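PDB 6VTJ: Non-ribosomal peptide synthetase from Methanobrevibacter ruminantium, which probably carries a peptide on a phosphopantetheine-bearing thiolation domain and releases it by reduction in the adjoining nucleotide-dependent reductase domain. Local coordinates for residues L124-V129 against K148-K153; N353-S358 against V413-F418; N404-G409 against L480-N485. One frame throughout, in Å; residues are numbered along the deposited sequence.

None of the three contacts is fully buried: contacts 1 and 2 are partly buried, and contact 3 lies at the surface. Contact 1 ties the entry of one strand of the large sheet to the entry of its neighbour, mostly by hydrogen bonds to and from the backbone. Contact 2 lies across the chain's centre from it, about 48 Å away between centres; there two helix starts meet through rings, a proline and a capping asparagine. Contact 3 relies on tyrosines against Phe481, Asp482 and Asn485 of helix 474-485. Contacts 2 and 3 lie on the same side of the chain's centre, and residues 404-409 run on through strand 411-412 into 413-418.

Contact 1 (L124-V129 against K148-K153); sequences LELGNV and KSEEGK
Asn128 and Val129 each make one hydrogen bond to Lys153. The amide N of Lys153 gives its hydrogen to Asn128 OD1 at 2.8 Å, an almost straight bond (178° at the hydrogen) that reaches the oxygen from above the carbonyl plane. One residue on, Val129 N donates to Lys153 O at 2.9 Å. These bonds lie where strands 129-132 and 154-158 begin to run parallel, the two strands of a beta-alpha-beta crossover through helix 137-149, in keeping with a Rossmann-type reductase fold. Asn128 has a partner on either chain leading into a neighbouring strand: ND2 binds Pro210 O, and OD1 takes the Lys153 N-H. The lysine's own ammonium leaves the contact and bonds to Tyr155 OH.

Gly152 passes close by, its CA 3.4 Å from Asn128 OD1; a beta carbon there would collide with that oxygen and with Gly127 O. Water bridges this pair of glycines, donating to Gly127 O at 2.7 Å and accepting from Gly152 N. Farther out, Leu126 and Glu150 cross at about a right angle. A bend at chi2 (-62°) sets Glu150 CD beside Leu126 CD2, 3.6 Å away, while OE2 forms a salt bridge with Lys378. The methyl group thus packs on a carboxylate whose charge is probably balanced from outside, and the side-chain carbonyl of Asn128 probably stands in for a backbone acceptor just ahead of the strand.

Contact 2 (N353-S358 against V413-F418); sequences NPAMAS and VDFEEF
The Phe415 ring carries the pyrrolidine of Pro354 on one face: CD stands 3.6 Å above the plane over the centre, 12° off the ring normal, a CH-pi contact. This ring and that of Phe418 pack around a capping box formed by Asn353 and Met356. Asn353 OD1 approaches the Phe415 ring obliquely, 3.6 Å from CE1, and Ala355 CB lies near that atom as well. On one face of the Phe418 ring rests Asn353 CG, offset toward the rim, with ND2 3.4 Å from Phe418 CD2. Amide and ring planes are 76° apart here, against 34° for Phe415.

Asn353 is the N-cap of helix 354-358, and its OD1 accepts from Met356 N at 3.0 Å; the return bond, from Asn353 N to Met356 SD, is weak, and the place of the sulfur is less sure. The sulfur reaches toward the Phe418 ring, tip to tip, in a Met-aromatic contact whose exact spacing is doubtful.

Across the contact Asp414 is the N-cap of helix 415-423, its OD1 accepting from Glu417 N at 2.7 Å. Both helices start just after the short parallel strands 351-352 and 411-412, so the two caps come side by side. Phe443 covers Asn353, Ala355 and Met356 from a loop. Val413 O meets Pro354 CD at 3.1 Å, and a water accepts from Asn353 ND2 while donating to Phe415 O at 2.8 Å.

Contact 3 (N404-G409 against L480-N485); sequences NTYGYG and LFDYLN
Tyr406 lays one ring face beneath the amide of Asn485, whose ND2 stands 3.5 Å above the plane, offset toward the rim, with ring and amide planes nearly perpendicular at 87°. On the opposite face lies Thr405 OG1. The contact packs the loop between helix 396-403 and strand 411-412 against helix 474-485, near the end of the chain.

Asp482 OD1 lies at the edge of the ring, in its plane, and accepts from the Tyr406 hydroxyl at 2.8 Å, the donor coming from above the carboxylate plane. Tyr406 OH also touches Phe481 CB at 3.3 Å, and Tyr406 CE2 leans on that carbon too. Phe481 turns its ring away, onto Ile399, Ala402 and Leu403 of helix 396-403, so this helix and its following loop are both engaged by the C-terminal helix. A phenylalanine in place of Tyr406 would probably leave Asp482 OD1 without its hydroxyl mate and weaken the grip on Phe481 CB.

Tyr408 makes a cation-pi contact with Lys347, while its hydroxyl and the Asn485 amide meet tip to tip, Tyr408 OH to Asn485 OD1 at 3.3 Å.

Contact 1 (L124-V129 against K148-K153)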
ATOM      1  N   LEU A 124      -7.007 -19.151  18.285  1.00 38.47           N
ATOM      2  CA  LEU A 124      -5.819 -19.903  17.910  1.00 35.57           C
ATOM      3  C   LEU A 124      -4.606 -19.313  18.626  1.00 41.34           C
ATOM      4  O   LEU A 124      -4.613 -18.152  19.038  1.00 44.05           O
ATOM      5  CB  LEU A 124      -5.615 -19.867  16.389  1.00 38.17           C
ATOM      6  CG  LEU A 124      -6.818 -20.216  15.496  1.00 38.28           C
ATOM      7  CD1 LEU A 124      -6.542 -19.880  14.016  1.00 37.76           C
ATOM      8  CD2 LEU A 124      -7.214 -21.695  15.646  1.00 37.39           C
ATOM      9  N   GLU A 125      -3.567 -20.125  18.801  1.00 38.49           N
ATOM     10  CA  GLU A 125      -2.349 -19.629  19.429  1.00 42.76           C
ATOM     11  C   GLU A 125      -1.407 -19.076  18.369  1.00 38.98           C
ATOM     12  O   GLU A 125      -1.259 -19.656  17.293  1.00 38.68           O
ATOM     13  CB  GLU A 125      -1.646 -20.727  20.224  1.00 45.70           C
ATOM     14  CG  GLU A 125      -2.240 -20.975  21.596  1.00 51.07           C
ATOM     15  CD  GLU A 125      -1.709 -22.254  22.233  1.00 67.26           C
ATOM     16  OE1 GLU A 125      -1.313 -23.173  21.478  1.00 64.05           O
ATOM     17  OE2 GLU A 125      -1.700 -22.344  23.485  1.00 70.96           O
ATOM     18  N   LEU A 126      -0.777 -17.940  18.676  1.00 37.42           N
ATOM     19  CA  LEU A 126       0.197 -17.364  17.752  1.00 34.91           C
ATOM     20  C   LEU A 126       1.445 -18.237  17.653  1.00 33.88           C
ATOM     21  O   LEU A 126       1.866 -18.611  16.554  1.00 37.19           O
ATOM     22  CB  LEU A 126       0.557 -15.948  18.200  1.00 39.61           C
ATOM     23  CG  LEU A 126       1.281 -15.036  17.219  1.00 36.18           C
ATOM     24  CD1 LEU A 126       0.407 -14.774  16.035  1.00 31.12           C
ATOM     25  CD2 LEU A 126       1.632 -13.733  17.904  1.00 37.02           C
ATOM     26  N   GLY A 127       2.052 -18.574  18.793  1.00 37.72           N
ATOM     27  CA  GLY A 127       3.228 -19.426  18.736  1.00 34.60           C
ATOM     28  C   GLY A 127       4.448 -18.671  18.226  1.00 38.06           C
ATOM     29  O   GLY A 127       4.580 -17.456  18.394  1.00 34.56           O
ATOM     30  N   ASN A 128       5.356 -19.408  17.591  1.00 35.08           N
ATOM     31  CA  ASN A 128       6.516 -18.798  16.965  1.00 32.79           C
ATOM     32  C   ASN A 128       6.167 -18.318  15.565  1.00 32.29           C
ATOM     33  O   ASN A 128       5.486 -19.012  14.806  1.00 32.66           O
ATOM     34  CB  ASN A 128       7.672 -19.789  16.895  1.00 33.40           C
ATOM     35  CG  ASN A 128       8.043 -20.346  18.248  1.00 37.45           C
ATOM     36  OD1 ASN A 128       7.971 -19.653  19.273  1.00 37.69           O
ATOM     37  ND2 ASN A 128       8.424 -21.611  18.266  1.00 37.26           N
ATOM     38  N   VAL A 129       6.674 -17.146  15.200  1.00 32.45           N
ATOM     39  CA  VAL A 129       6.254 -16.467  13.979  1.00 30.53           C
ATOM     40  C   VAL A 129       7.400 -16.435  12.982  1.00 28.83           C
ATOM     41  O   VAL A 129       8.547 -16.178  13.355  1.00 31.52           O
ATOM     42  CB  VAL A 129       5.760 -15.045  14.299  1.00 29.48           C
ATOM     43  CG1 VAL A 129       5.737 -14.162  13.021  1.00 25.48           C
ATOM     44  CG2 VAL A 129       4.393 -15.125  14.972  1.00 29.15           C
ATOM     45  N   LYS A 148       7.236  -7.191  22.458  1.00 32.82           N
ATOM     46  CA  LYS A 148       6.701  -6.568  23.662  1.00 33.03           C
ATOM     47  C   LYS A 148       5.521  -7.315  24.259  1.00 39.56           C
ATOM     48  O   LYS A 148       5.279  -7.176  25.462  1.00 42.27           O
ATOM     49  CB  LYS A 148       6.275  -5.126  23.384  1.00 33.40           C
ATOM     50  CG  LYS A 148       7.419  -4.155  23.259  1.00 35.30           C
ATOM     51  CD  LYS A 148       6.921  -2.727  23.357  1.00 39.75           C
ATOM     52  N   SER A 149       4.785  -8.102  23.465  1.00 36.91           N
ATOM     53  CA  SER A 149       3.501  -8.629  23.916  1.00 39.46           C
ATOM     54  C   SER A 149       3.311 -10.119  23.707  1.00 42.27           C
ATOM     55  O   SER A 149       2.271 -10.641  24.116  1.00 45.51           O
ATOM     56  CB  SER A 149       2.344  -7.905  23.209  1.00 41.48           C
ATOM     57  OG  SER A 149       2.640  -6.538  23.043  1.00 49.85           O
ATOM     58  N   GLU A 150       4.246 -10.812  23.077  1.00 38.17           N
ATOM     59  CA  GLU A 150       4.108 -12.232  22.826  1.00 37.75           C
ATOM     60  C   GLU A 150       5.253 -12.975  23.488  1.00 38.55           C
ATOM     61  O   GLU A 150       6.271 -12.384  23.853  1.00 39.87           O
ATOM     62  CB  GLU A 150       4.079 -12.528  21.319  1.00 39.61           C
ATOM     63  CG  GLU A 150       2.931 -11.839  20.622  1.00 42.25           C
ATOM     64  CD  GLU A 150       1.572 -12.303  21.155  1.00 45.61           C
ATOM     65  OE1 GLU A 150       1.436 -13.516  21.462  1.00 47.34           O
ATOM     66  OE2 GLU A 150       0.655 -11.452  21.254  1.00 43.80           O
ATOM     67  N   GLU A 151       5.091 -14.291  23.611  1.00 40.85           N
ATOM     68  CA  GLU A 151       6.034 -15.098  24.369  1.00 39.49           C
ATOM     69  C   GLU A 151       6.988 -15.916  23.503  1.00 40.66           C
ATOM     70  O   GLU A 151       8.061 -16.296  23.985  1.00 46.99           O
ATOM     71  CB  GLU A 151       5.272 -16.035  25.315  1.00 41.23           C
ATOM     72  CG  GLU A 151       4.688 -15.336  26.539  1.00 44.91           C
ATOM     73  N   GLY A 152       6.650 -16.184  22.254  1.00 40.99           N
ATOM     74  CA  GLY A 152       7.422 -17.109  21.447  1.00 37.99           C
ATOM     75  C   GLY A 152       8.632 -16.483  20.778  1.00 38.98           C
ATOM     76  O   GLY A 152       9.117 -15.414  21.158  1.00 41.33           O
ATOM     77  N   LYS A 153       9.141 -17.192  19.777  1.00 37.65           N
ATOM     78  CA  LYS A 153      10.261 -16.745  18.961  1.00 39.20           C
ATOM     79  C   LYS A 153       9.739 -16.130  17.670  1.00 33.32           C
ATOM     80  O   LYS A 153       8.658 -16.487  17.194  1.00 34.30           O
ATOM     81  CB  LYS A 153      11.188 -17.910  18.613  1.00 37.98           C
ATOM     82  CG  LYS A 153      12.070 -18.407  19.737  1.00 47.64           C
ATOM     83  CD  LYS A 153      13.258 -19.174  19.183  1.00 45.50           C
ATOM     84  CE  LYS A 153      12.804 -20.358  18.349  1.00 48.97           C
ATOM     85  NZ  LYS A 153      13.941 -21.275  18.033  1.00 56.49           N
TER
HETATM   86  O   HOH W   1       0.253 -16.760  21.658  1.00 46.47           O
HETATM   87  O   HOH W   2       3.881 -16.260  20.768  1.00 39.63           O

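Contact 2 (N353-S358 against V413-F418)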
ATOM      1  N   ASN A 353      -9.852  22.538  -2.568  1.00 29.76           N
ATOM      2  CA  ASN A 353     -11.246  22.786  -2.926  1.00 32.66           C
ATOM      3  C   ASN A 353     -12.157  22.007  -1.974  1.00 33.68           C
ATOM      4  O   ASN A 353     -11.675  21.283  -1.098  1.00 26.85           O
ATOM      5  CB  ASN A 353     -11.456  22.490  -4.416  1.00 31.26           C
ATOM      6  CG  ASN A 353     -11.522  21.010  -4.755  1.00 33.90           C
ATOM      7  OD1 ASN A 353     -12.104  20.194  -4.041  1.00 34.60           O
ATOM      8  ND2 ASN A 353     -10.940  20.670  -5.892  1.00 36.54           N
ATOM      9  N   PRO A 354     -13.486  22.172  -2.073  1.00 31.71           N
ATOM     10  CA  PRO A 354     -14.350  21.537  -1.067  1.00 33.30           C
ATOM     11  C   PRO A 354     -14.358  20.018  -1.135  1.00 30.55           C
ATOM     12  O   PRO A 354     -14.444  19.375  -0.083  1.00 31.67           O
ATOM     13  CB  PRO A 354     -15.740  22.127  -1.360  1.00 32.88           C
ATOM     14  CG  PRO A 354     -15.470  23.408  -2.034  1.00 33.43           C
ATOM     15  CD  PRO A 354     -14.239  23.159  -2.871  1.00 32.97           C
ATOM     16  N   ALA A 355     -14.262  19.419  -2.328  1.00 34.99           N
ATOM     17  CA  ALA A 355     -14.207  17.958  -2.405  1.00 31.89           C
ATOM     18  C   ALA A 355     -12.970  17.425  -1.691  1.00 32.24           C
ATOM     19  O   ALA A 355     -13.039  16.436  -0.944  1.00 27.77           O
ATOM     20  CB  ALA A 355     -14.219  17.512  -3.858  1.00 30.18           C
ATOM     21  N   MET A 356     -11.835  18.095  -1.890  1.00 28.08           N
ATOM     22  CA  MET A 356     -10.610  17.726  -1.195  1.00 30.24           C
ATOM     23  C   MET A 356     -10.768  17.875   0.313  1.00 31.56           C
ATOM     24  O   MET A 356     -10.423  16.963   1.076  1.00 34.19           O
ATOM     25  CB  MET A 356      -9.455  18.581  -1.718  1.00 28.25           C
ATOM     26  CG  MET A 356      -9.315  18.534  -3.241  1.00 34.22           C
ATOM     27  SD  MET A 356      -8.214  19.784  -3.910  1.00 34.08           S
ATOM     28  CE  MET A 356      -6.737  19.466  -2.951  1.00 29.94           C
ATOM     29  N   ALA A 357     -11.296  19.024   0.760  1.00 29.38           N
ATOM     30  CA  ALA A 357     -11.470  19.265   2.190  1.00 28.98           C
ATOM     31  C   ALA A 357     -12.326  18.182   2.838  1.00 27.95           C
ATOM     32  O   ALA A 357     -12.041  17.749   3.964  1.00 25.79           O
ATOM     33  CB  ALA A 357     -12.101  20.646   2.425  1.00 30.67           C
ATOM     34  N   SER A 358     -13.368  17.719   2.135  1.00 27.98           N
ATOM     35  CA  SER A 358     -14.319  16.785   2.736  1.00 29.71           C
ATOM     36  C   SER A 358     -13.863  15.330   2.695  1.00 29.64           C
ATOM     37  O   SER A 358     -14.459  14.492   3.388  1.00 28.97           O
ATOM     38  CB  SER A 358     -15.678  16.914   2.048  1.00 28.97           C
ATOM     39  OG  SER A 358     -16.423  17.964   2.649  1.00 36.77           O
ATOM     40  N   VAL A 413     -11.041  26.692  -0.387  1.00 33.04           N
ATOM     41  CA  VAL A 413     -11.468  27.631  -1.411  1.00 32.79           C
ATOM     42  C   VAL A 413     -12.472  26.910  -2.296  1.00 35.37           C
ATOM     43  O   VAL A 413     -12.581  25.683  -2.269  1.00 35.59           O
ATOM     44  CB  VAL A 413     -10.280  28.156  -2.238  1.00 30.45           C
ATOM     45  CG1 VAL A 413      -9.292  28.876  -1.342  1.00 30.58           C
ATOM     46  CG2 VAL A 413      -9.610  27.001  -2.966  1.00 32.06           C
ATOM     47  N   ASP A 414     -13.220  27.682  -3.080  1.00 34.37           N
ATOM     48  CA  ASP A 414     -14.191  27.040  -3.955  1.00 32.10           C
ATOM     49  C   ASP A 414     -13.497  26.410  -5.163  1.00 33.78           C
ATOM     50  O   ASP A 414     -12.303  26.602  -5.407  1.00 31.67           O
ATOM     51  CB  ASP A 414     -15.263  28.027  -4.413  1.00 35.85           C
ATOM     52  CG  ASP A 414     -14.701  29.216  -5.193  1.00 39.45           C
ATOM     53  OD1 ASP A 414     -14.032  29.024  -6.237  1.00 40.92           O
ATOM     54  OD2 ASP A 414     -14.997  30.361  -4.791  1.00 41.22           O
ATOM     55  N   PHE A 415     -14.287  25.660  -5.939  1.00 32.34           N
ATOM     56  CA  PHE A 415     -13.730  24.870  -7.030  1.00 31.38           C
ATOM     57  C   PHE A 415     -13.037  25.750  -8.063  1.00 36.05           C
ATOM     58  O   PHE A 415     -11.935  25.421  -8.527  1.00 36.58           O
ATOM     59  CB  PHE A 415     -14.833  24.034  -7.679  1.00 29.47           C
ATOM     60  CG  PHE A 415     -15.322  22.905  -6.818  1.00 34.73           C
ATOM     61  CD1 PHE A 415     -14.672  21.680  -6.820  1.00 30.79           C
ATOM     62  CD2 PHE A 415     -16.427  23.076  -5.993  1.00 30.99           C
ATOM     63  CE1 PHE A 415     -15.129  20.632  -6.022  1.00 36.13           C
ATOM     64  CE2 PHE A 415     -16.888  22.041  -5.194  1.00 34.54           C
ATOM     65  CZ  PHE A 415     -16.238  20.814  -5.205  1.00 34.01           C
ATOM     66  N   GLU A 416     -13.668  26.872  -8.438  1.00 33.88           N
ATOM     67  CA  GLU A 416     -13.092  27.750  -9.455  1.00 37.08           C
ATOM     68  C   GLU A 416     -11.785  28.360  -8.971  1.00 36.59           C
ATOM     69  O   GLU A 416     -10.775  28.365  -9.693  1.00 39.93           O
ATOM     70  CB  GLU A 416     -14.090  28.849  -9.829  1.00 39.77           C
ATOM     71  CG  GLU A 416     -13.486  29.984 -10.662  1.00 42.34           C
ATOM     72  CD  GLU A 416     -13.041  29.539 -12.064  1.00 43.57           C
ATOM     73  OE1 GLU A 416     -13.368  28.405 -12.499  1.00 42.20           O
ATOM     74  OE2 GLU A 416     -12.352  30.336 -12.734  1.00 46.37           O
ATOM     75  N   GLU A 417     -11.791  28.870  -7.743  1.00 35.24           N
ATOM     76  CA  GLU A 417     -10.586  29.466  -7.185  1.00 40.41           C
ATOM     77  C   GLU A 417      -9.452  28.450  -7.119  1.00 38.65           C
ATOM     78  O   GLU A 417      -8.295  28.773  -7.432  1.00 41.19           O
ATOM     79  CB  GLU A 417     -10.900  30.040  -5.807  1.00 35.75           C
ATOM     80  CG  GLU A 417      -9.766  30.804  -5.172  1.00 39.13           C
ATOM     81  CD  GLU A 417     -10.198  31.554  -3.931  1.00 44.14           C
ATOM     82  OE1 GLU A 417      -9.302  32.037  -3.204  1.00 50.79           O
ATOM     83  N   PHE A 418      -9.781  27.226  -6.717  1.00 35.35           N
ATOM     84  CA  PHE A 418      -8.791  26.162  -6.618  1.00 33.55           C
ATOM     85  C   PHE A 418      -8.133  25.935  -7.974  1.00 38.27           C
ATOM     86  O   PHE A 418      -6.937  25.659  -8.057  1.00 36.11           O
ATOM     87  CB  PHE A 418      -9.440  24.869  -6.122  1.00 27.55           C
ATOM     88  CG  PHE A 418      -8.466  23.742  -5.921  1.00 33.32           C
ATOM     89  CD1 PHE A 418      -7.619  23.730  -4.825  1.00 33.61           C
ATOM     90  CD2 PHE A 418      -8.400  22.697  -6.825  1.00 30.97           C
ATOM     91  CE1 PHE A 418      -6.722  22.695  -4.636  1.00 31.30           C
ATOM     92  CE2 PHE A 418      -7.506  21.658  -6.643  1.00 36.45           C
ATOM     93  CZ  PHE A 418      -6.666  21.657  -5.547  1.00 31.91           C
TER
HETATM   94  O   HOH W   3     -11.074  22.807  -8.370  1.00 36.56           O

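Contact 3 (N404-G409 against L480-N485)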
ATOM      1  N   ASN A 404      -2.327  24.271  10.084  1.00 31.43           N
ATOM      2  CA  ASN A 404      -2.327  25.726  10.216  1.00 34.63           C
ATOM      3  C   ASN A 404      -1.822  26.217  11.573  1.00 37.28           C
ATOM      4  O   ASN A 404      -1.575  27.420  11.718  1.00 35.17           O
ATOM      5  CB  ASN A 404      -3.726  26.282   9.956  1.00 32.27           C
ATOM      6  CG  ASN A 404      -4.005  26.453   8.491  1.00 33.42           C
ATOM      7  OD1 ASN A 404      -3.087  26.424   7.674  1.00 32.46           O
ATOM      8  ND2 ASN A 404      -5.272  26.636   8.139  1.00 36.10           N
ATOM      9  N   THR A 405      -1.667  25.345  12.575  1.00 33.65           N
ATOM     10  CA  THR A 405      -1.038  25.820  13.805  1.00 35.54           C
ATOM     11  C   THR A 405       0.449  26.102  13.617  1.00 37.39           C
ATOM     12  O   THR A 405       1.069  26.701  14.502  1.00 36.38           O
ATOM     13  CB  THR A 405      -1.244  24.824  14.953  1.00 33.80           C
ATOM     14  OG1 THR A 405      -0.437  23.660  14.736  1.00 35.54           O
ATOM     15  CG2 THR A 405      -2.700  24.418  15.059  1.00 35.95           C
ATOM     16  N   TYR A 406       1.028  25.709  12.487  1.00 35.45           N
ATOM     17  CA  TYR A 406       2.391  26.087  12.138  1.00 38.86           C
ATOM     18  C   TYR A 406       2.461  27.399  11.369  1.00 36.33           C
ATOM     19  O   TYR A 406       3.553  27.799  10.962  1.00 34.82           O
ATOM     20  CB  TYR A 406       3.057  24.970  11.322  1.00 36.86           C
ATOM     21  CG  TYR A 406       3.025  23.648  12.044  1.00 39.17           C
ATOM     22  CD1 TYR A 406       3.932  23.371  13.064  1.00 38.06           C
ATOM     23  CD2 TYR A 406       2.068  22.693  11.739  1.00 36.50           C
ATOM     24  CE1 TYR A 406       3.887  22.174  13.754  1.00 40.36           C
ATOM     25  CE2 TYR A 406       2.015  21.492  12.424  1.00 36.96           C
ATOM     26  CZ  TYR A 406       2.926  21.238  13.423  1.00 36.96           C
ATOM     27  OH  TYR A 406       2.875  20.044  14.085  1.00 36.61           O
ATOM     28  N   GLY A 407       1.326  28.060  11.149  1.00 36.15           N
ATOM     29  CA  GLY A 407       1.294  29.296  10.399  1.00 36.22           C
ATOM     30  C   GLY A 407       1.251  29.155   8.897  1.00 40.29           C
ATOM     31  O   GLY A 407       1.583  30.112   8.196  1.00 45.96           O
ATOM     32  N   TYR A 408       0.840  27.997   8.365  1.00 40.46           N
ATOM     33  CA  TYR A 408       0.848  27.816   6.913  1.00 38.66           C
ATOM     34  C   TYR A 408      -0.305  28.518   6.201  1.00 37.51           C
ATOM     35  O   TYR A 408      -0.251  28.662   4.974  1.00 41.39           O
ATOM     36  CB  TYR A 408       0.828  26.327   6.554  1.00 38.00           C
ATOM     37  CG  TYR A 408       2.056  25.577   7.001  1.00 39.98           C
ATOM     38  CD1 TYR A 408       3.304  26.196   7.047  1.00 41.68           C
ATOM     39  CD2 TYR A 408       1.969  24.252   7.383  1.00 41.25           C
ATOM     40  CE1 TYR A 408       4.437  25.499   7.467  1.00 40.17           C
ATOM     41  CE2 TYR A 408       3.085  23.551   7.801  1.00 46.80           C
ATOM     42  CZ  TYR A 408       4.313  24.175   7.841  1.00 41.68           C
ATOM     43  OH  TYR A 408       5.407  23.453   8.259  1.00 46.50           O
ATOM     44  N   GLY A 409      -1.351  28.927   6.919  1.00 38.81           N
ATOM     45  CA  GLY A 409      -2.422  29.707   6.316  1.00 37.40           C
ATOM     46  C   GLY A 409      -3.183  29.027   5.196  1.00 39.25           C
ATOM     47  O   GLY A 409      -3.671  29.710   4.286  1.00 34.91           O
ATOM     48  N   LEU A 480       2.638  14.000  14.623  1.00 29.01           N
ATOM     49  CA  LEU A 480       2.977  13.511  13.292  1.00 24.88           C
ATOM     50  C   LEU A 480       3.693  14.599  12.510  1.00 29.22           C
ATOM     51  O   LEU A 480       4.793  14.388  11.966  1.00 28.56           O
ATOM     52  CB  LEU A 480       1.700  13.062  12.576  1.00 28.29           C
ATOM     53  CG  LEU A 480       1.782  12.444  11.180  1.00 28.83           C
ATOM     54  CD1 LEU A 480       0.610  11.526  10.966  1.00 26.40           C
ATOM     55  CD2 LEU A 480       1.807  13.541  10.105  1.00 26.14           C
ATOM     56  N   PHE A 481       3.127  15.802  12.527  1.00 25.82           N
ATOM     57  CA  PHE A 481       3.720  16.848  11.721  1.00 29.35           C
ATOM     58  C   PHE A 481       5.022  17.325  12.344  1.00 31.06           C
ATOM     59  O   PHE A 481       5.966  17.645  11.606  1.00 28.75           O
ATOM     60  CB  PHE A 481       2.708  17.979  11.505  1.00 33.45           C
ATOM     61  CG  PHE A 481       1.582  17.592  10.575  1.00 30.36           C
ATOM     62  CD1 PHE A 481       1.856  16.991   9.367  1.00 29.27           C
ATOM     63  CD2 PHE A 481       0.261  17.773  10.944  1.00 36.28           C
ATOM     64  CE1 PHE A 481       0.836  16.609   8.518  1.00 32.63           C
ATOM     65  CE2 PHE A 481      -0.764  17.399  10.104  1.00 33.25           C
ATOM     66  CZ  PHE A 481      -0.479  16.817   8.886  1.00 27.26           C
ATOM     67  N   ASP A 482       5.140  17.273  13.681  1.00 30.45           N
ATOM     68  CA  ASP A 482       6.406  17.695  14.273  1.00 32.62           C
ATOM     69  C   ASP A 482       7.522  16.826  13.734  1.00 30.72           C
ATOM     70  O   ASP A 482       8.583  17.324  13.326  1.00 35.45           O
ATOM     71  CB  ASP A 482       6.366  17.599  15.794  1.00 26.65           C
ATOM     72  CG  ASP A 482       5.591  18.731  16.445  1.00 33.71           C
ATOM     73  OD1 ASP A 482       5.103  19.642  15.746  1.00 34.29           O
ATOM     74  OD2 ASP A 482       5.462  18.694  17.685  1.00 35.88           O
ATOM     75  N   TYR A 483       7.248  15.524  13.632  1.00 29.11           N
ATOM     76  CA  TYR A 483       8.288  14.624  13.166  1.00 31.02           C
ATOM     77  C   TYR A 483       8.701  15.006  11.753  1.00 33.90           C
ATOM     78  O   TYR A 483       9.892  15.198  11.464  1.00 34.45           O
ATOM     79  CB  TYR A 483       7.801  13.178  13.246  1.00 26.76           C
ATOM     80  CG  TYR A 483       8.811  12.202  12.745  1.00 28.61           C
ATOM     81  CD1 TYR A 483       9.880  11.821  13.541  1.00 32.73           C
ATOM     82  CD2 TYR A 483       8.714  11.661  11.467  1.00 29.77           C
ATOM     83  CE1 TYR A 483      10.825  10.922  13.081  1.00 30.54           C
ATOM     84  CE2 TYR A 483       9.662  10.766  10.994  1.00 32.20           C
ATOM     85  CZ  TYR A 483      10.714  10.405  11.814  1.00 33.19           C
ATOM     86  OH  TYR A 483      11.653   9.511  11.360  1.00 39.51           O
ATOM     87  N   LEU A 484       7.718  15.202  10.874  1.00 31.09           N
ATOM     88  CA  LEU A 484       8.078  15.498   9.496  1.00 29.90           C
ATOM     89  C   LEU A 484       8.740  16.863   9.406  1.00 31.51           C
ATOM     90  O   LEU A 484       9.609  17.083   8.558  1.00 34.03           O
ATOM     91  CB  LEU A 484       6.852  15.427   8.595  1.00 32.29           C
ATOM     92  CG  LEU A 484       6.171  14.067   8.475  1.00 29.90           C
ATOM     93  CD1 LEU A 484       4.798  14.273   7.863  1.00 31.48           C
ATOM     94  CD2 LEU A 484       6.992  13.086   7.660  1.00 31.11           C
ATOM     95  N   ASN A 485       8.397  17.770  10.313  1.00 33.39           N
ATOM     96  CA  ASN A 485       9.015  19.079  10.240  1.00 37.33           C
ATOM     97  C   ASN A 485      10.484  19.012  10.618  1.00 36.34           C
ATOM     98  O   ASN A 485      11.270  19.845  10.165  1.00 41.14           O
ATOM     99  CB  ASN A 485       8.260  20.055  11.126  1.00 35.05           C
ATOM    100  CG  ASN A 485       7.109  20.697  10.402  1.00 40.46           C
ATOM    101  OD1 ASN A 485       7.076  20.723   9.165  1.00 38.50           O
ATOM    102  ND2 ASN A 485       6.156  21.223  11.160  1.00 38.12           N
TER